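Long-range contacts in glycerol dehydratase (Clostridium butyricum, PDB 1R9D), which dehydrates glycerol without vitamin B12, probably by a glycyl-radical mechanism: residues I48-L53 with S207-S211; P680-C684 with F701-F705; A307-D312 with M361-A365. All blocks are in the same frame, centred on the assembly; numbering follows the deposited sequence.

Interaction 1: I48-L53 with S207-S211; sequences ILRRAL and SVIIS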
loop_
_atom_site.group_PDB
_atom_site.type_symbol
_atom_site.label_atom_id
_atom_site.label_comp_id
_atom_site.label_asym_id
_atom_site.label_seq_id
_atom_site.Cartn_x
_atom_site.Cartn_y
_atom_site.Cartn_z
ATOM N N ILE A 48 5.880 -3.801 -6.245
ATOM C CA ILE A 48 5.808 -4.547 -7.498
ATOM C C ILE A 48 7.107 -4.477 -8.307
ATOM O O ILE A 48 7.527 -5.462 -8.922
ATOM C CB ILE A 48 4.614 -4.056 -8.370
ATOM C CG1 ILE A 48 4.402 -4.999 -9.560
ATOM C CG2 ILE A 48 4.861 -2.630 -8.848
ATOM C CD1 ILE A 48 3.833 -6.352 -9.176
ATOM N N LEU A 49 7.744 -3.313 -8.301
ATOM C CA LEU A 49 8.990 -3.142 -9.037
ATOM C C LEU A 49 10.130 -3.845 -8.294
ATOM O O LEU A 49 11.039 -4.389 -8.917
ATOM C CB LEU A 49 9.273 -1.645 -9.218
ATOM C CG LEU A 49 9.842 -1.158 -10.556
ATOM C CD1 LEU A 49 9.138 -1.818 -11.731
ATOM C CD2 LEU A 49 9.668 0.354 -10.636
ATOM N N ARG A 50 10.082 -3.844 -6.964
ATOM C CA ARG A 50 11.104 -4.527 -6.176
ATOM C C ARG A 50 11.067 -6.019 -6.506
ATOM O O ARG A 50 12.106 -6.672 -6.618
ATOM C CB ARG A 50 10.860 -4.331 -4.677
ATOM C CG ARG A 50 11.196 -2.937 -4.175
ATOM C CD ARG A 50 12.162 -3.005 -2.999
ATOM N NE ARG A 50 11.475 -3.016 -1.722
ATOM C CZ ARG A 50 12.075 -3.127 -0.543
ATOM N NH1 ARG A 50 13.395 -3.244 -0.463
ATOM N NH2 ARG A 50 11.350 -3.095 0.558
ATOM N N ARG A 51 9.857 -6.549 -6.665
ATOM C CA ARG A 51 9.676 -7.959 -6.988
ATOM C C ARG A 51 10.193 -8.278 -8.394
ATOM O O ARG A 51 10.785 -9.332 -8.622
ATOM C CB ARG A 51 8.193 -8.341 -6.889
ATOM C CG ARG A 51 7.611 -8.334 -5.472
ATOM C CD ARG A 51 8.284 -9.375 -4.577
ATOM N NE ARG A 51 8.383 -10.668 -5.251
ATOM C CZ ARG A 51 8.846 -11.780 -4.687
ATOM N NH1 ARG A 51 9.254 -11.773 -3.425
ATOM N NH2 ARG A 51 8.921 -12.895 -5.401
ATOM N N ALA A 52 9.960 -7.371 -9.340
ATOM C CA ALA A 52 10.415 -7.580 -10.712
ATOM C C ALA A 52 11.941 -7.524 -10.791
ATOM O O ALA A 52 12.570 -8.385 -11.408
ATOM C CB ALA A 52 9.805 -6.528 -11.636
ATOM N N LEU A 53 12.529 -6.512 -10.160
ATOM C CA LEU A 53 13.984 -6.343 -10.163
ATOM C C LEU A 53 14.691 -7.469 -9.413
ATOM O O LEU A 53 15.827 -7.822 -9.737
ATOM C CB LEU A 53 14.353 -4.989 -9.549
ATOM C CG LEU A 53 13.868 -3.780 -10.355
ATOM C CD1 LEU A 53 14.002 -2.513 -9.535
ATOM C CD2 LEU A 53 14.668 -3.679 -11.649
ATOM N N SER A 207 6.680 -3.785 -14.694
ATOM C CA SER A 207 7.251 -4.847 -13.873
ATOM C C SER A 207 7.076 -6.178 -14.593
ATOM O O SER A 207 7.909 -7.075 -14.475
ATOM C CB SER A 207 6.574 -4.895 -12.503
ATOM O OG SER A 207 6.922 -3.765 -11.726
ATOM N N VAL A 208 5.979 -6.308 -15.332
ATOM C CA VAL A 208 5.724 -7.520 -16.102
ATOM C C VAL A 208 6.773 -7.619 -17.211
ATOM O O VAL A 208 7.292 -8.696 -17.498
ATOM C CB VAL A 208 4.328 -7.488 -16.762
ATOM C CG1 VAL A 208 4.222 -8.577 -17.822
ATOM C CG2 VAL A 208 3.245 -7.677 -15.701
ATOM N N ILE A 209 7.070 -6.482 -17.835
ATOM C CA ILE A 209 8.046 -6.439 -18.919
ATOM C C ILE A 209 9.440 -6.820 -18.430
ATOM O O ILE A 209 10.119 -7.640 -19.055
ATOM C CB ILE A 209 8.070 -5.035 -19.569
ATOM C CG1 ILE A 209 6.717 -4.769 -20.236
ATOM C CG2 ILE A 209 9.204 -4.944 -20.591
ATOM C CD1 ILE A 209 6.553 -3.372 -20.797
ATOM N N ILE A 210 9.856 -6.232 -17.314
ATOM C CA ILE A 210 11.158 -6.527 -16.731
ATOM C C ILE A 210 11.250 -8.016 -16.397
ATOM O O ILE A 210 12.267 -8.667 -16.663
ATOM C CB ILE A 210 11.380 -5.704 -15.442
ATOM C CG1 ILE A 210 11.524 -4.219 -15.796
ATOM C CG2 ILE A 210 12.614 -6.208 -14.695
ATOM C CD1 ILE A 210 11.512 -3.293 -14.599
ATOM N N SER A 211 10.177 -8.555 -15.823
ATOM C CA SER A 211 10.143 -9.962 -15.436
ATOM C C SER A 211 10.257 -10.914 -16.620
ATOM O O SER A 211 11.009 -11.894 -16.571
ATOM C CB SER A 211 8.856 -10.262 -14.658
ATOM O OG SER A 211 8.817 -9.521 -13.453
#
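At the contact of Ala52 with Ser207, residues 48-53 and 207-211 form two nearly parallel helical segments, their axes 8.6 Å apart at closest approach and 7° from alignment, with the CA atoms of Ala52 and Ser207 separated by 5.2 Å. The spacing is consistent with the small side chains at its centre, Ala52, Ser207 and Ser211. The methyl CB of Ala52 points at the second helix and lies against Ser207 CB at 3.7 Å, while Ser211 OG touches the same methyl from the next turn at 3.6 Å. Ala52 thus packs against two serines one helical turn apart, whose polar atoms are satisfied within their own helix. Ser211 OG, placed beside its backbone N by a chi1 of -63°, donates to Ser207 O over 2.8 Å; Ser211 N reaches that carbonyl oxygen from the opposite face of its plane, so two bonds grip it. The Ser207 hydroxyl is hydrogen-bonded to Lys203 O one turn back, and Ile48 CG1 lies 3.5 Å from Ser207 OG. Leu49 also borders this hydroxyl, but its chi1 of -140° is far from staggered and the exact placing of its CD1 branch is doubtful. Toward the more exposed border Ile210 takes over: its CG2 lies 4.2 Å from Ala52 CB, and its CD1 extends to Leu53 CD2 at 4.3 Å. The interface is therefore small-residue helix packing, without a hydrogen bond crossing it. Helix 47-61 is laid in this way along the long helix 197-230. Pro520 of helix 520-524 touches both Ile48 and Ser211, bridging the pair on one flank, and Ile209 packs against helix 169-190.

Interaction 2: P680-C684 with F701-F705; sequences PTAAC and FNQKF
Pro680, Ala683 and Cys684 pack on Phe701, Gln703 and Phe705, setting the start of helix 680-687 on strand 702-705, an outermost strand within this chain of a five-stranded mixed sheet; this is consistent with a half-barrel of the glycyl-radical-enzyme alpha/beta barrel. The segment axes are 10.7 Å apart and antiparallel at 179°. Both elements belong to the region assigned to the glycine-radical family. Strand alternation sets the pattern. Phe701, Gln703 and Phe705 meet the helix, whereas Asn702 and Lys704 have their polar ends bonded to Asp667 and to the main chain at Ile779 and Arg782.

One apolar contact lies at the Phe705 end, where the side chains of Phe705 and Pro680 run roughly perpendicular, with Phe705 CZ 3.7 Å from Pro680 CB. The middle position is taken by Gln703, which stretches out past CG and brings its amide up to Pro680 CB and the methyl of Ala683. Among backbone bonds, Cys684 N to Pro680 O at 2.9 Å closes the first helical turn.

The remaining kind is sulfur-aromatic. Tyr726 of helix 712-728 touches both its partners, Cys684 and Phe701. With CG of Phe701 anti to the backbone N (chi1 -179°), the ring projects to the helix and meets Cys684 at its edge: SG lies 5.1 Å from the ring centroid, 83° off the ring normal, and 3.8 Å from Phe701 CE2.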
loop_
_atom_site.group_PDB
_atom_site.type_symbol
_atom_site.label_atom_id
_atom_site.label_comp_id
_atom_site.label_asym_id
_atom_site.label_seq_id
_atom_site.Cartn_x
_atom_site.Cartn_y
_atom_site.Cartn_z
ATOM N N PRO A 680 -16.498 -52.278 -0.430
ATOM C CA PRO A 680 -16.227 -50.966 -1.029
ATOM C C PRO A 680 -17.427 -50.257 -1.659
ATOM O O PRO A 680 -17.483 -49.030 -1.673
ATOM C CB PRO A 680 -15.128 -51.274 -2.044
ATOM C CG PRO A 680 -15.451 -52.678 -2.466
ATOM C CD PRO A 680 -15.774 -53.344 -1.148
ATOM N N THR A 681 -18.383 -51.018 -2.182
ATOM C CA THR A 681 -19.558 -50.400 -2.789
ATOM C C THR A 681 -20.372 -49.697 -1.707
ATOM O O THR A 681 -20.799 -48.557 -1.885
ATOM C CB THR A 681 -20.457 -51.437 -3.493
ATOM O OG1 THR A 681 -19.742 -52.026 -4.586
ATOM C CG2 THR A 681 -21.717 -50.771 -4.033
ATOM N N ALA A 682 -20.579 -50.380 -0.586
ATOM C CA ALA A 682 -21.333 -49.800 0.520
ATOM C C ALA A 682 -20.622 -48.542 1.003
ATOM O O ALA A 682 -21.262 -47.544 1.326
ATOM C CB ALA A 682 -21.463 -50.805 1.657
ATOM N N ALA A 683 -19.293 -48.591 1.055
ATOM C CA ALA A 683 -18.515 -47.435 1.483
ATOM C C ALA A 683 -18.758 -46.276 0.516
ATOM O O ALA A 683 -19.000 -45.145 0.940
ATOM C CB ALA A 683 -17.029 -47.787 1.526
ATOM N N CYS A 684 -18.700 -46.561 -0.784
ATOM C CA CYS A 684 -18.928 -45.535 -1.798
ATOM C C CYS A 684 -20.320 -44.936 -1.634
ATOM O O CYS A 684 -20.497 -43.722 -1.723
ATOM C CB CYS A 684 -18.799 -46.118 -3.208
ATOM S SG CYS A 684 -17.095 -46.408 -3.781
ATOM N N PHE A 701 -11.502 -38.794 -1.400
ATOM C CA PHE A 701 -11.915 -40.130 -0.984
ATOM C C PHE A 701 -10.842 -41.178 -1.307
ATOM O O PHE A 701 -10.521 -41.406 -2.470
ATOM C CB PHE A 701 -13.249 -40.459 -1.673
ATOM C CG PHE A 701 -13.820 -41.811 -1.323
ATOM C CD1 PHE A 701 -13.529 -42.422 -0.106
ATOM C CD2 PHE A 701 -14.687 -42.450 -2.203
ATOM C CE1 PHE A 701 -14.098 -43.658 0.229
ATOM C CE2 PHE A 701 -15.264 -43.688 -1.876
ATOM C CZ PHE A 701 -14.967 -44.287 -0.660
ATOM N N ASN A 702 -10.287 -41.795 -0.264
ATOM C CA ASN A 702 -9.251 -42.825 -0.406
ATOM C C ASN A 702 -9.814 -44.223 -0.198
ATOM O O ASN A 702 -10.599 -44.448 0.724
ATOM C CB ASN A 702 -8.156 -42.670 0.658
ATOM C CG ASN A 702 -6.988 -41.815 0.213
ATOM O OD1 ASN A 702 -6.521 -41.909 -0.924
ATOM N ND2 ASN A 702 -6.484 -40.998 1.131
ATOM N N GLN A 703 -9.397 -45.156 -1.046
ATOM C CA GLN A 703 -9.768 -46.555 -0.897
ATOM C C GLN A 703 -8.508 -47.370 -1.176
ATOM O O GLN A 703 -7.681 -46.985 -2.007
ATOM C CB GLN A 703 -10.923 -46.951 -1.826
ATOM C CG GLN A 703 -12.290 -46.690 -1.177
ATOM C CD GLN A 703 -13.421 -47.498 -1.794
ATOM O OE1 GLN A 703 -14.431 -47.774 -1.142
ATOM N NE2 GLN A 703 -13.264 -47.870 -3.049
ATOM N N LYS A 704 -8.340 -48.464 -0.438
ATOM C CA LYS A 704 -7.169 -49.319 -0.583
ATOM C C LYS A 704 -7.599 -50.745 -0.884
ATOM O O LYS A 704 -8.424 -51.314 -0.169
ATOM C CB LYS A 704 -6.332 -49.289 0.701
ATOM C CG LYS A 704 -5.056 -50.121 0.626
ATOM C CD LYS A 704 -4.162 -49.903 1.840
ATOM C CE LYS A 704 -4.795 -50.430 3.112
ATOM N NZ LYS A 704 -3.883 -50.301 4.285
ATOM N N PHE A 705 -7.036 -51.318 -1.941
ATOM C CA PHE A 705 -7.379 -52.678 -2.335
ATOM C C PHE A 705 -6.244 -53.679 -2.243
ATOM O O PHE A 705 -5.075 -53.346 -2.463
ATOM C CB PHE A 705 -7.900 -52.710 -3.774
ATOM C CG PHE A 705 -9.330 -52.295 -3.910
ATOM C CD1 PHE A 705 -9.663 -50.985 -4.229
ATOM C CD2 PHE A 705 -10.351 -53.214 -3.687
ATOM C CE1 PHE A 705 -11.001 -50.591 -4.325
ATOM C CE2 PHE A 705 -11.685 -52.833 -3.778
ATOM C CZ PHE A 705 -12.012 -51.518 -4.099
#

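Interaction 3: A307-D312 with M361-A365; sequences AQELID and MALEA
Ile311 and Met361 form the apolar centre of this contact, their side chains lying roughly perpendicular with Ile311 CD1 3.7 Å from Met361 CB. The other branch of the isoleucine serves the next turn of the partner helix: Ile311 CG2 packs on Ala365 CB at 3.9 Å, so that one side chain spans residues four apart. Ala307 CB closes the Met361 end more loosely, 4.4 Å from Met361 SD.

Outward from this centre lies Gln308, whose side chain and that of Met361 run antiparallel alongside each other. The glutamine chain leaves anti to the backbone N and bends at chi2 (67°), turning the amide onto the partner helix. NE2 then uses both of its hydrogens. One goes from Gln308 NE2 to Met361 O at 3.1 Å with an N-H...O angle of 162°, lying in the plane of the glutamine amide. With the other, Gln308 NE2 reaches Asp312 OD1, also at 3.1 Å, from above the carboxylate plane. Two bonds in the amide plane fix the rotation of the group. Met361 O also takes the helical bond from Ala365 N, and the two donors reach it from opposite faces.

At the polar edge, CB and CG of Glu364 pass the Gln308 amide, with Glu364 CB 3.7 Å from Gln308 OE1, before its carboxylate leads away to Ser7 N and Arg391. Asp312 rests OD1 on Ala365 CB at 3.4 Å, and its OD2 is hydrogen-bonded to His368 ND1.

The segment axes are 9.5 Å apart and cross at -58°. Together with the residues spaced by four that interlock here, this is consistent with ridges-into-grooves packing of the i±4 class, joining helices 304-317 and 357-369 in the pyruvate formate lyase-like part of the chain.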
loop_
_atom_site.group_PDB
_atom_site.type_symbol
_atom_site.label_atom_id
_atom_site.label_comp_id
_atom_site.label_asym_id
_atom_site.label_seq_id
_atom_site.Cartn_x
_atom_site.Cartn_y
_atom_site.Cartn_z
ATOM N N ALA A 307 8.646 -38.679 -28.868
ATOM C CA ALA A 307 7.669 -37.806 -28.228
ATOM C C ALA A 307 7.442 -38.339 -26.817
ATOM O O ALA A 307 7.379 -37.577 -25.855
ATOM C CB ALA A 307 6.353 -37.805 -29.012
ATOM N N GLN A 308 7.335 -39.660 -26.698
ATOM C CA GLN A 308 7.127 -40.280 -25.397
ATOM C C GLN A 308 8.342 -40.091 -24.492
ATOM O O GLN A 308 8.192 -39.873 -23.294
ATOM C CB GLN A 308 6.825 -41.773 -25.549
ATOM C CG GLN A 308 6.526 -42.477 -24.227
ATOM C CD GLN A 308 5.225 -42.006 -23.583
ATOM O OE1 GLN A 308 4.156 -42.091 -24.185
ATOM N NE2 GLN A 308 5.317 -41.514 -22.352
ATOM N N GLU A 309 9.544 -40.172 -25.052
ATOM C CA GLU A 309 10.748 -39.992 -24.239
ATOM C C GLU A 309 10.820 -38.561 -23.695
ATOM O O GLU A 309 11.256 -38.341 -22.567
ATOM C CB GLU A 309 12.013 -40.321 -25.054
ATOM C CG GLU A 309 13.321 -40.201 -24.268
ATOM C CD GLU A 309 14.536 -40.712 -25.042
ATOM O OE1 GLU A 309 14.585 -40.521 -26.273
ATOM O OE2 GLU A 309 15.450 -41.295 -24.416
ATOM N N LEU A 310 10.380 -37.592 -24.493
ATOM C CA LEU A 310 10.392 -36.193 -24.064
ATOM C C LEU A 310 9.403 -35.978 -22.920
ATOM O O LEU A 310 9.681 -35.241 -21.966
ATOM C CB LEU A 310 10.043 -35.275 -25.237
ATOM C CG LEU A 310 11.136 -35.129 -26.303
ATOM C CD1 LEU A 310 10.619 -34.304 -27.464
ATOM C CD2 LEU A 310 12.362 -34.476 -25.682
ATOM N N ILE A 311 8.243 -36.617 -23.021
ATOM C CA ILE A 311 7.241 -36.506 -21.969
ATOM C C ILE A 311 7.819 -37.147 -20.704
ATOM O O ILE A 311 7.668 -36.617 -19.605
ATOM C CB ILE A 311 5.915 -37.189 -22.394
ATOM C CG1 ILE A 311 5.280 -36.390 -23.537
ATOM C CG2 ILE A 311 4.951 -37.273 -21.213
ATOM C CD1 ILE A 311 3.954 -36.945 -24.038
ATOM N N ASP A 312 8.506 -38.277 -20.862
ATOM C CA ASP A 312 9.114 -38.942 -19.714
ATOM C C ASP A 312 10.124 -38.015 -19.043
ATOM O O ASP A 312 10.229 -37.984 -17.816
ATOM C CB ASP A 312 9.820 -40.240 -20.133
ATOM C CG ASP A 312 8.855 -41.306 -20.632
ATOM O OD1 ASP A 312 7.641 -41.211 -20.338
ATOM O OD2 ASP A 312 9.319 -42.251 -21.313
ATOM N N MET A 361 -0.323 -40.875 -23.630
ATOM C CA MET A 361 1.115 -40.828 -23.394
ATOM C C MET A 361 1.404 -40.405 -21.962
ATOM O O MET A 361 2.437 -40.760 -21.396
ATOM C CB MET A 361 1.791 -39.869 -24.375
ATOM C CG MET A 361 1.752 -40.356 -25.814
ATOM S SD MET A 361 2.772 -39.350 -26.904
ATOM C CE MET A 361 1.629 -38.082 -27.346
ATOM N N ALA A 362 0.485 -39.649 -21.369
ATOM C CA ALA A 362 0.663 -39.207 -19.994
ATOM C C ALA A 362 0.521 -40.414 -19.075
ATOM O O ALA A 362 1.284 -40.577 -18.119
ATOM C CB ALA A 362 -0.380 -38.144 -19.642
ATOM N N LEU A 363 -0.462 -41.259 -19.368
ATOM C CA LEU A 363 -0.685 -42.460 -18.574
ATOM C C LEU A 363 0.539 -43.369 -18.719
ATOM O O LEU A 363 0.998 -43.974 -17.753
ATOM C CB LEU A 363 -1.945 -43.186 -19.058
ATOM C CG LEU A 363 -3.275 -42.419 -18.929
ATOM C CD1 LEU A 363 -4.412 -43.244 -19.520
ATOM C CD2 LEU A 363 -3.554 -42.121 -17.468
ATOM N N GLU A 364 1.068 -43.442 -19.935
ATOM C CA GLU A 364 2.236 -44.269 -20.215
ATOM C C GLU A 364 3.450 -43.768 -19.430
ATOM O O GLU A 364 4.196 -44.559 -18.858
ATOM C CB GLU A 364 2.539 -44.245 -21.718
ATOM C CG GLU A 364 3.399 -45.395 -22.207
ATOM C CD GLU A 364 2.614 -46.690 -22.354
ATOM O OE1 GLU A 364 3.237 -47.736 -22.634
ATOM O OE2 GLU A 364 1.373 -46.659 -22.197
ATOM N N ALA A 365 3.638 -42.450 -19.399
ATOM C CA ALA A 365 4.764 -41.846 -18.688
ATOM C C ALA A 365 4.797 -42.199 -17.206
ATOM O O ALA A 365 5.870 -42.381 -16.629
ATOM C CB ALA A 365 4.740 -40.324 -18.857
#

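The three contacts are separate sites that share no helix or strand. Interactions 2 and 3 come nearest, about 17 Å between closest atoms; interactions 1 and 2 lie on opposite sides of the chain's centre. Every touching residue of interaction 2 is buried, and nearly all of interaction 3, whereas interaction 1 is only partly buried. The near-parallel helices of interaction 1 approach closely through small residues and keep their polar bonds internal; the steeper helix pair of interaction 3 adds a side-chain-to-main-chain hydrogen bond across the gap; and interaction 2, a helix on a sheet strand, relies largely on rings and sulfur over a wider spacing.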